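PDB 3IWZ: CRP-like protein Clp from Xanthomonas campestris pv. campestris, which regulates virulence gene expression as a homodimeric DNA-binding transcription factor of the CRP family, and apparently loses its DNA-binding ability when it binds c-di-GMP. Local coordinates for residues Glu28-His33 with Ala111-Glu116; Thr43-Pro48 with Thr54-Ile59; Gln120-Ser125 with Arg132-Ile137. All blocks are in the same frame, centred on the assembly; numbering follows the deposited sequence.

Interaction 1 (Glu28-His33 with Ala111-Glu116); sequences ERFLAH and AEISYE
Ile113 projects from its strand between Phe30 and His33, and its two branches divide the work. Ile113 CG2 approaches the outer end of the Phe30 ring obliquely, 4.0 Å from Phe30 CZ, while Ile113 CD1 comes up against His33, in the loop that leaves the helix, 3.9 Å from His33 O and 4.1 Å from His33 CB. The branches part because CG1 lies anti to the backbone N (chi1 -169°), which carries CD1 off toward His33 and leaves CG2 for the ring. Two residues back along the strand, on the same side, Ala111 CB meets Leu31 CD2 at 3.8 Å. The contact thus lays the end of helix 24-32 over strand 108-114 of the cyclic nucleotide-binding beta-sandwich, with alternate strand residues facing the helix. Leu118 and Leu121 of the following helix 115-122 extend the apolar patch around Phe30, Ile113 and His33, and Tyr57 closes on Phe30 from the neighbouring strand. The side chains meet through carbon atoms; polarity returns at the margin, where His33 ND1 donates to Arg29 O (3.1 Å), a bent bond at 139° that ties the imidazole back to its own helix. Beyond it, Arg29 forms a salt bridge with Asp129.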
loop_
_atom_site.group_PDB
_atom_site.type_symbol
_atom_site.label_atom_id
_atom_site.label_comp_id
_atom_site.label_asym_id
_atom_site.label_seq_id
_atom_site.Cartn_x
_atom_site.Cartn_y
_atom_site.Cartn_z
ATOM N N GLU D 28 -5.350 -26.930 -0.364
ATOM C CA GLU D 28 -4.668 -28.161 0.024
ATOM C C GLU D 28 -3.613 -28.581 -0.986
ATOM O O GLU D 28 -2.512 -28.970 -0.605
ATOM C CB GLU D 28 -5.675 -29.294 0.230
ATOM C CG GLU D 28 -6.645 -29.013 1.359
ATOM C CD GLU D 28 -5.945 -28.477 2.598
ATOM O OE1 GLU D 28 -6.487 -27.541 3.232
ATOM O OE2 GLU D 28 -4.857 -28.994 2.935
ATOM N N ARG D 29 -3.941 -28.514 -2.272
ATOM C CA ARG D 29 -2.969 -28.893 -3.288
ATOM C C ARG D 29 -1.788 -27.946 -3.209
ATOM O O ARG D 29 -0.646 -28.347 -3.394
ATOM C CB ARG D 29 -3.583 -28.833 -4.682
ATOM C CG ARG D 29 -4.596 -29.920 -4.945
ATOM C CD ARG D 29 -4.901 -30.015 -6.427
ATOM N NE ARG D 29 -5.663 -28.869 -6.901
ATOM C CZ ARG D 29 -6.911 -28.611 -6.531
ATOM N NH1 ARG D 29 -7.544 -27.548 -7.005
ATOM N NH2 ARG D 29 -7.526 -29.421 -5.685
ATOM N N PHE D 30 -2.071 -26.680 -2.929
ATOM C CA PHE D 30 -1.014 -25.692 -2.820
ATOM C C PHE D 30 -0.094 -26.040 -1.655
ATOM O O PHE D 30 1.122 -25.885 -1.752
ATOM C CB PHE D 30 -1.598 -24.296 -2.610
ATOM C CG PHE D 30 -0.585 -23.291 -2.173
ATOM C CD1 PHE D 30 0.387 -22.838 -3.052
ATOM C CD2 PHE D 30 -0.568 -22.833 -0.862
ATOM C CE1 PHE D 30 1.372 -21.942 -2.636
ATOM C CE2 PHE D 30 0.417 -21.934 -0.430
ATOM C CZ PHE D 30 1.389 -21.488 -1.322
ATOM N N LEU D 31 -0.678 -26.508 -0.555
ATOM C CA LEU D 31 0.092 -26.868 0.629
ATOM C C LEU D 31 0.834 -28.194 0.462
ATOM O O LEU D 31 1.862 -28.425 1.099
ATOM C CB LEU D 31 -0.825 -26.944 1.853
ATOM C CG LEU D 31 -1.576 -25.672 2.258
ATOM C CD1 LEU D 31 -2.351 -25.937 3.541
ATOM C CD2 LEU D 31 -0.591 -24.523 2.453
ATOM N N ALA D 32 0.316 -29.059 -0.404
ATOM C CA ALA D 32 0.939 -30.354 -0.642
ATOM C C ALA D 32 2.411 -30.210 -1.034
ATOM O O ALA D 32 3.196 -31.137 -0.843
ATOM C CB ALA D 32 0.175 -31.121 -1.734
ATOM N N HIS D 33 2.781 -29.053 -1.577
ATOM C CA HIS D 33 4.162 -28.810 -1.997
ATOM C C HIS D 33 4.893 -27.861 -1.045
ATOM O O HIS D 33 6.037 -27.482 -1.297
ATOM C CB HIS D 33 4.213 -28.203 -3.411
ATOM C CG HIS D 33 3.506 -29.011 -4.457
ATOM N ND1 HIS D 33 2.151 -28.908 -4.691
ATOM C CD2 HIS D 33 3.972 -29.918 -5.349
ATOM C CE1 HIS D 33 1.812 -29.711 -5.682
ATOM N NE2 HIS D 33 2.899 -30.336 -6.099
ATOM N N ALA D 111 3.263 -22.051 6.251
ATOM C CA ALA D 111 3.686 -22.948 5.194
ATOM C C ALA D 111 4.471 -22.106 4.199
ATOM O O ALA D 111 3.943 -21.136 3.662
ATOM C CB ALA D 111 2.474 -23.572 4.517
ATOM N N GLU D 112 5.728 -22.463 3.959
ATOM C CA GLU D 112 6.544 -21.715 3.017
ATOM C C GLU D 112 6.867 -22.502 1.750
ATOM O O GLU D 112 6.922 -23.736 1.759
ATOM C CB GLU D 112 7.848 -21.241 3.679
ATOM C CG GLU D 112 8.736 -22.342 4.227
ATOM C CD GLU D 112 10.136 -21.848 4.571
ATOM O OE1 GLU D 112 10.885 -22.608 5.221
ATOM O OE2 GLU D 112 10.495 -20.711 4.183
ATOM N N ILE D 113 7.061 -21.766 0.660
ATOM C CA ILE D 113 7.398 -22.338 -0.639
ATOM C C ILE D 113 8.198 -21.305 -1.426
ATOM O O ILE D 113 7.844 -20.120 -1.461
ATOM C CB ILE D 113 6.136 -22.727 -1.448
ATOM C CG1 ILE D 113 6.549 -23.556 -2.671
ATOM C CG2 ILE D 113 5.390 -21.468 -1.906
ATOM C CD1 ILE D 113 5.392 -24.256 -3.359
ATOM N N SER D 114 9.283 -21.757 -2.048
ATOM C CA SER D 114 10.144 -20.867 -2.820
ATOM C C SER D 114 9.404 -20.334 -4.035
ATOM O O SER D 114 8.560 -21.026 -4.611
ATOM C CB SER D 114 11.399 -21.609 -3.279
ATOM O OG SER D 114 11.079 -22.622 -4.218
ATOM N N TYR D 115 9.718 -19.106 -4.431
ATOM C CA TYR D 115 9.066 -18.523 -5.597
ATOM C C TYR D 115 9.334 -19.392 -6.830
ATOM O O TYR D 115 8.412 -19.787 -7.546
ATOM C CB TYR D 115 9.593 -17.107 -5.880
ATOM C CG TYR D 115 9.441 -16.103 -4.756
ATOM C CD1 TYR D 115 8.275 -16.046 -3.987
ATOM C CD2 TYR D 115 10.441 -15.164 -4.506
ATOM C CE1 TYR D 115 8.110 -15.078 -3.004
ATOM C CE2 TYR D 115 10.286 -14.197 -3.532
ATOM C CZ TYR D 115 9.120 -14.157 -2.786
ATOM O OH TYR D 115 8.963 -13.180 -1.851
ATOM N N GLU D 116 10.611 -19.686 -7.055
ATOM C CA GLU D 116 11.038 -20.475 -8.198
ATOM C C GLU D 116 10.243 -21.753 -8.364
ATOM O O GLU D 116 9.827 -22.083 -9.470
ATOM C CB GLU D 116 12.526 -20.800 -8.080
ATOM C CG GLU D 116 13.292 -20.576 -9.369
ATOM C CD GLU D 116 14.690 -20.043 -9.119
ATOM O OE1 GLU D 116 15.537 -20.802 -8.600
ATOM O OE2 GLU D 116 14.936 -18.857 -9.441
#

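Interaction 2 (Thr43-Pro48 with Thr54-Ile59); sequences TDVFRP and TLYYVI
Inside the beta-sandwich of the cyclic nucleotide-binding domain, a cupin-like jelly roll, strands 44-46 and 54-58 belong to different sheets, and Tyr56 spans the gap between them. Its ring projects from strand 54-58 and meets two consecutive residues of the facing segment. Phe46 meets it rim to rim: Tyr56 CE2 lies near the plane of the Phe46 ring, at its edge, 3.6 Å from Phe46 CD2 and 3.7 Å from Phe46 CE2. The ring planes are inclined by 27° with centroids 6.0 Å apart, and neither ring lies over the face of the other. Farther out, Val45 CG1, directed there by its position anti to the backbone N (chi1 -171°), touches the phenol end, 3.7 Å from Tyr56 OH and 3.8 Å from Tyr56 CZ. Phe46 CG, by contrast, sits between its backbone N and carbonyl carbon (chi1 68°), and this rotation swings the ring toward Tyr56, which it meets with its CD2-CE2 rim. Within strand 54-58, Thr54 CG2 covers one face of the tyrosine, offset toward the rim. Asp44 and Arg47 form a salt bridge, with Arg47 NE 3.3 Å from Asp44 OD2 in a nearly straight, in-plane bond. Arg98 makes a cation-pi contact with Phe46, Leu102 of strand 101-104 packs on both Val45 and Phe46, and Tyr39 of strand 35-39 borders Val45 and Tyr56.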
loop_
_atom_site.group_PDB
_atom_site.type_symbol
_atom_site.label_atom_id
_atom_site.label_comp_id
_atom_site.label_asym_id
_atom_site.label_seq_id
_atom_site.Cartn_x
_atom_site.Cartn_y
_atom_site.Cartn_z
ATOM N N THR D 43 8.532 -13.717 17.215
ATOM C CA THR D 43 9.633 -14.120 16.362
ATOM C C THR D 43 9.571 -13.371 15.032
ATOM O O THR D 43 8.589 -13.484 14.300
ATOM C CB THR D 43 9.564 -15.616 16.048
ATOM O OG1 THR D 43 9.411 -16.361 17.263
ATOM C CG2 THR D 43 10.820 -16.058 15.327
ATOM N N ASP D 44 10.609 -12.604 14.723
ATOM C CA ASP D 44 10.642 -11.893 13.455
ATOM C C ASP D 44 11.047 -12.918 12.382
ATOM O O ASP D 44 12.222 -13.243 12.245
ATOM C CB ASP D 44 11.657 -10.738 13.526
ATOM C CG ASP D 44 11.130 -9.532 14.312
ATOM O OD1 ASP D 44 10.008 -9.590 14.855
ATOM O OD2 ASP D 44 11.842 -8.512 14.387
ATOM N N VAL D 45 10.076 -13.436 11.635
ATOM C CA VAL D 45 10.355 -14.438 10.603
ATOM C C VAL D 45 11.386 -13.986 9.566
ATOM O O VAL D 45 12.122 -14.808 9.024
ATOM C CB VAL D 45 9.070 -14.880 9.880
ATOM C CG1 VAL D 45 9.378 -16.077 8.978
ATOM C CG2 VAL D 45 7.990 -15.237 10.899
ATOM N N PHE D 46 11.412 -12.688 9.266
ATOM C CA PHE D 46 12.401 -12.108 8.358
ATOM C C PHE D 46 12.395 -10.587 8.494
ATOM O O PHE D 46 11.347 -9.973 8.742
ATOM C CB PHE D 46 12.216 -12.565 6.886
ATOM C CG PHE D 46 10.972 -12.059 6.209
ATOM C CD1 PHE D 46 10.752 -10.699 6.033
ATOM C CD2 PHE D 46 10.037 -12.953 5.714
ATOM C CE1 PHE D 46 9.624 -10.237 5.376
ATOM C CE2 PHE D 46 8.901 -12.499 5.053
ATOM C CZ PHE D 46 8.694 -11.140 4.885
ATOM N N ARG D 47 13.578 -9.991 8.357
ATOM C CA ARG D 47 13.743 -8.550 8.496
ATOM C C ARG D 47 14.272 -7.935 7.197
ATOM O O ARG D 47 14.804 -8.639 6.337
ATOM C CB ARG D 47 14.702 -8.273 9.657
ATOM C CG ARG D 47 14.481 -9.217 10.837
ATOM C CD ARG D 47 15.165 -8.769 12.118
ATOM N NE ARG D 47 14.497 -7.613 12.703
ATOM C CZ ARG D 47 14.897 -6.361 12.533
ATOM N NH1 ARG D 47 15.973 -6.100 11.800
ATOM N NH2 ARG D 47 14.211 -5.370 13.081
ATOM N N PRO D 48 14.124 -6.610 7.031
ATOM C CA PRO D 48 14.630 -6.021 5.786
ATOM C C PRO D 48 16.082 -6.429 5.591
ATOM O O PRO D 48 16.878 -6.339 6.523
ATOM C CB PRO D 48 14.471 -4.519 6.024
ATOM C CG PRO D 48 13.289 -4.448 6.926
ATOM C CD PRO D 48 13.537 -5.576 7.901
ATOM N N THR D 54 11.287 -16.758 -0.854
ATOM C CA THR D 54 10.221 -17.540 -0.246
ATOM C C THR D 54 8.899 -16.804 -0.019
ATOM O O THR D 54 8.862 -15.624 0.317
ATOM C CB THR D 54 10.701 -18.100 1.107
ATOM O OG1 THR D 54 11.848 -18.932 0.893
ATOM C CG2 THR D 54 9.604 -18.912 1.777
ATOM N N LEU D 55 7.809 -17.533 -0.189
ATOM C CA LEU D 55 6.483 -16.987 0.011
ATOM C C LEU D 55 5.966 -17.683 1.260
ATOM O O LEU D 55 6.304 -18.834 1.512
ATOM C CB LEU D 55 5.592 -17.341 -1.183
ATOM C CG LEU D 55 4.303 -16.584 -1.502
ATOM C CD1 LEU D 55 3.278 -17.601 -2.012
ATOM C CD2 LEU D 55 3.764 -15.868 -0.297
ATOM N N TYR D 56 5.160 -16.988 2.051
ATOM C CA TYR D 56 4.599 -17.597 3.244
ATOM C C TYR D 56 3.085 -17.563 3.208
ATOM O O TYR D 56 2.489 -16.615 2.707
ATOM C CB TYR D 56 5.079 -16.874 4.491
ATOM C CG TYR D 56 6.540 -17.073 4.797
ATOM C CD1 TYR D 56 6.998 -18.265 5.357
ATOM C CD2 TYR D 56 7.460 -16.060 4.558
ATOM C CE1 TYR D 56 8.330 -18.438 5.677
ATOM C CE2 TYR D 56 8.800 -16.225 4.873
ATOM C CZ TYR D 56 9.228 -17.415 5.433
ATOM O OH TYR D 56 10.550 -17.574 5.755
ATOM N N TYR D 57 2.476 -18.617 3.739
ATOM C CA TYR D 57 1.028 -18.726 3.830
ATOM C C TYR D 57 0.743 -18.992 5.308
ATOM O O TYR D 57 1.216 -19.984 5.861
ATOM C CB TYR D 57 0.523 -19.893 2.987
ATOM C CG TYR D 57 -0.953 -20.157 3.144
ATOM C CD1 TYR D 57 -1.888 -19.533 2.320
ATOM C CD2 TYR D 57 -1.419 -21.020 4.127
ATOM C CE1 TYR D 57 -3.252 -19.766 2.475
ATOM C CE2 TYR D 57 -2.778 -21.263 4.292
ATOM C CZ TYR D 57 -3.687 -20.633 3.463
ATOM O OH TYR D 57 -5.028 -20.878 3.627
ATOM N N VAL D 58 0.001 -18.089 5.944
ATOM C CA VAL D 58 -0.339 -18.225 7.354
ATOM C C VAL D 58 -1.408 -19.294 7.555
ATOM O O VAL D 58 -2.573 -19.085 7.223
ATOM C CB VAL D 58 -0.893 -16.905 7.946
ATOM C CG1 VAL D 58 -1.142 -17.075 9.434
ATOM C CG2 VAL D 58 0.060 -15.755 7.683
ATOM N N ILE D 59 -1.005 -20.436 8.102
ATOM C CA ILE D 59 -1.939 -21.526 8.351
ATOM C C ILE D 59 -2.702 -21.286 9.647
ATOM O O ILE D 59 -3.913 -21.509 9.726
ATOM C CB ILE D 59 -1.208 -22.886 8.424
ATOM C CG1 ILE D 59 -0.759 -23.300 7.018
ATOM C CG2 ILE D 59 -2.133 -23.942 9.034
ATOM C CD1 ILE D 59 -0.135 -24.678 6.926
#

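Interaction 3 (Gln120-Ser125 with Arg132-Ile137); sequences QLFQTS and RILYAI
The ring of Phe122 presents its edge to Ile133: Ile133 CG2 lies near the ring plane, 3.7 Å from Phe122 CZ, with Ile133 CB next at 3.9 Å from the same carbon. Leu134 approaches less squarely, its CD2 standing oblique to the ring, with Leu134 CD2 4.1 Å from Phe122 CE1. The far end of the phenylalanine is therefore held at its rim by two consecutive helix residues, with Ile133 CG1 also 4.1 Å from Phe122 CE2. In Ile133 CG2 lies anti to the backbone N and CG1 anti to the carbonyl carbon (chi1 -53°), and both border the end of the ring. Here the short helix 115-122, which follows the beta-sandwich, is packed against helix 130-157, the long helix that in CRP-family proteins forms the dimer interface. Leu134 takes part in both the helix packing and the dimer contact: besides touching Phe122, it packs on Leu134 of the second subunit, while Tyr135 OH hydrogen-bonds to Leu91 O of that subunit. After Phe122, Thr124 N bonds to Leu121 O at 3.0 Å. On the long helix Arg132 hydrogen-bonds through NE to Thr26 OG1 near the start of helix 24-32.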
loop_
_atom_site.group_PDB
_atom_site.type_symbol
_atom_site.label_atom_id
_atom_site.label_comp_id
_atom_site.label_asym_id
_atom_site.label_seq_id
_atom_site.Cartn_x
_atom_site.Cartn_y
_atom_site.Cartn_z
ATOM N N GLN D 120 7.148 -22.747 -11.207
ATOM C CA GLN D 120 7.460 -23.982 -11.916
ATOM C C GLN D 120 6.231 -24.868 -11.731
ATOM O O GLN D 120 5.855 -25.627 -12.622
ATOM C CB GLN D 120 8.695 -24.673 -11.330
ATOM C CG GLN D 120 10.009 -23.946 -11.595
ATOM C CD GLN D 120 11.210 -24.675 -11.003
ATOM O OE1 GLN D 120 12.312 -24.122 -10.917
ATOM N NE2 GLN D 120 11.003 -25.924 -10.597
ATOM N N LEU D 121 5.609 -24.760 -10.560
ATOM C CA LEU D 121 4.403 -25.521 -10.269
ATOM C C LEU D 121 3.235 -24.866 -10.999
ATOM O O LEU D 121 2.275 -25.540 -11.373
ATOM C CB LEU D 121 4.123 -25.543 -8.763
ATOM C CG LEU D 121 4.947 -26.484 -7.876
ATOM C CD1 LEU D 121 4.506 -26.345 -6.423
ATOM C CD2 LEU D 121 4.758 -27.922 -8.348
ATOM N N PHE D 122 3.321 -23.549 -11.192
ATOM C CA PHE D 122 2.276 -22.799 -11.890
ATOM C C PHE D 122 2.248 -23.195 -13.359
ATOM O O PHE D 122 1.272 -22.928 -14.065
ATOM C CB PHE D 122 2.516 -21.287 -11.786
ATOM C CG PHE D 122 1.931 -20.649 -10.551
ATOM C CD1 PHE D 122 2.103 -19.288 -10.318
ATOM C CD2 PHE D 122 1.209 -21.399 -9.623
ATOM C CE1 PHE D 122 1.566 -18.680 -9.185
ATOM C CE2 PHE D 122 0.668 -20.799 -8.484
ATOM C CZ PHE D 122 0.851 -19.435 -8.267
ATOM N N GLN D 123 3.330 -23.815 -13.818
ATOM C CA GLN D 123 3.421 -24.272 -15.199
ATOM C C GLN D 123 3.254 -25.793 -15.311
ATOM O O GLN D 123 3.335 -26.355 -16.404
ATOM C CB GLN D 123 4.750 -23.838 -15.814
ATOM C CG GLN D 123 4.832 -22.341 -16.068
ATOM C CD GLN D 123 3.714 -21.833 -16.975
ATOM O OE1 GLN D 123 2.532 -21.960 -16.657
ATOM N NE2 GLN D 123 4.090 -21.253 -18.112
ATOM N N THR D 124 3.018 -26.451 -14.177
ATOM C CA THR D 124 2.812 -27.893 -14.148
ATOM C C THR D 124 1.503 -28.308 -13.452
ATOM O O THR D 124 0.419 -27.877 -13.850
ATOM C CB THR D 124 4.011 -28.615 -13.489
ATOM O OG1 THR D 124 4.595 -27.773 -12.488
ATOM C CG2 THR D 124 5.062 -28.960 -14.538
ATOM N N SER D 125 1.595 -29.131 -12.412
ATOM C CA SER D 125 0.396 -29.600 -11.721
ATOM C C SER D 125 -0.442 -28.530 -11.026
ATOM O O SER D 125 -1.502 -28.843 -10.479
ATOM C CB SER D 125 0.763 -30.686 -10.704
ATOM O OG SER D 125 1.500 -30.160 -9.616
ATOM N N ARG D 132 -6.841 -18.845 -9.617
ATOM C CA ARG D 132 -7.388 -18.621 -8.274
ATOM C C ARG D 132 -6.338 -18.158 -7.274
ATOM O O ARG D 132 -6.639 -17.383 -6.371
ATOM C CB ARG D 132 -8.048 -19.884 -7.718
ATOM C CG ARG D 132 -9.527 -20.015 -8.018
ATOM C CD ARG D 132 -10.081 -21.274 -7.373
ATOM N NE ARG D 132 -9.424 -22.480 -7.882
ATOM C CZ ARG D 132 -9.694 -23.040 -9.059
ATOM N NH1 ARG D 132 -10.613 -22.507 -9.855
ATOM N NH2 ARG D 132 -9.043 -24.137 -9.440
ATOM N N ILE D 133 -5.111 -18.643 -7.422
ATOM C CA ILE D 133 -4.052 -18.254 -6.506
ATOM C C ILE D 133 -3.754 -16.761 -6.686
ATOM O O ILE D 133 -3.876 -15.964 -5.749
ATOM C CB ILE D 133 -2.757 -19.041 -6.768
ATOM C CG1 ILE D 133 -3.030 -20.551 -6.758
ATOM C CG2 ILE D 133 -1.724 -18.680 -5.712
ATOM C CD1 ILE D 133 -3.400 -21.124 -5.418
ATOM N N LEU D 134 -3.362 -16.394 -7.900
ATOM C CA LEU D 134 -3.033 -15.012 -8.223
ATOM C C LEU D 134 -4.145 -14.046 -7.842
ATOM O O LEU D 134 -3.882 -12.974 -7.303
ATOM C CB LEU D 134 -2.733 -14.896 -9.712
ATOM C CG LEU D 134 -1.512 -15.697 -10.133
ATOM C CD1 LEU D 134 -1.432 -15.756 -11.651
ATOM C CD2 LEU D 134 -0.266 -15.053 -9.526
ATOM N N TYR D 135 -5.385 -14.435 -8.108
ATOM C CA TYR D 135 -6.517 -13.580 -7.777
ATOM C C TYR D 135 -6.627 -13.410 -6.264
ATOM O O TYR D 135 -6.879 -12.308 -5.780
ATOM C CB TYR D 135 -7.815 -14.172 -8.328
ATOM C CG TYR D 135 -9.038 -13.339 -8.020
ATOM C CD1 TYR D 135 -9.280 -12.146 -8.693
ATOM C CD2 TYR D 135 -9.924 -13.721 -7.015
ATOM C CE1 TYR D 135 -10.369 -11.347 -8.369
ATOM C CE2 TYR D 135 -11.020 -12.927 -6.681
ATOM C CZ TYR D 135 -11.234 -11.741 -7.359
ATOM O OH TYR D 135 -12.289 -10.934 -7.003
ATOM N N ALA D 136 -6.455 -14.497 -5.516
ATOM C CA ALA D 136 -6.528 -14.405 -4.058
ATOM C C ALA D 136 -5.457 -13.432 -3.564
ATOM O O ALA D 136 -5.730 -12.572 -2.730
ATOM C CB ALA D 136 -6.322 -15.771 -3.417
ATOM N N ILE D 137 -4.238 -13.571 -4.085
ATOM C CA ILE D 137 -3.152 -12.688 -3.688
ATOM C C ILE D 137 -3.516 -11.265 -4.092
ATOM O O ILE D 137 -3.206 -10.307 -3.385
ATOM C CB ILE D 137 -1.822 -13.113 -4.346
ATOM C CG1 ILE D 137 -1.387 -14.474 -3.785
ATOM C CG2 ILE D 137 -0.754 -12.050 -4.114
ATOM C CD1 ILE D 137 -0.117 -15.012 -4.377
#

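Overall arrangement
The three contacts are chiefly apolar but join different layers. Interaction 2, centred about 11 Å from the centre of the chain, bridges the two sheets inside the sandwich and is the one with aromatic rings on both sides. Interactions 1 and 3 lie farther out, their centres about 21 and 23 Å from it: the first sets a helix over a sheet, with exposed His33 at its margin, and the second packs helix on helix, buried beside the dimer interface. Interactions 1 and 2 share a sheet, in which strands 108-114 and 54-58 are neighbours joined by probable backbone hydrogen bonds. Interactions 1 and 3 both use helix 115-122, where Leu121, next to Phe122, ties them together. Interactions 2 and 3 do not touch.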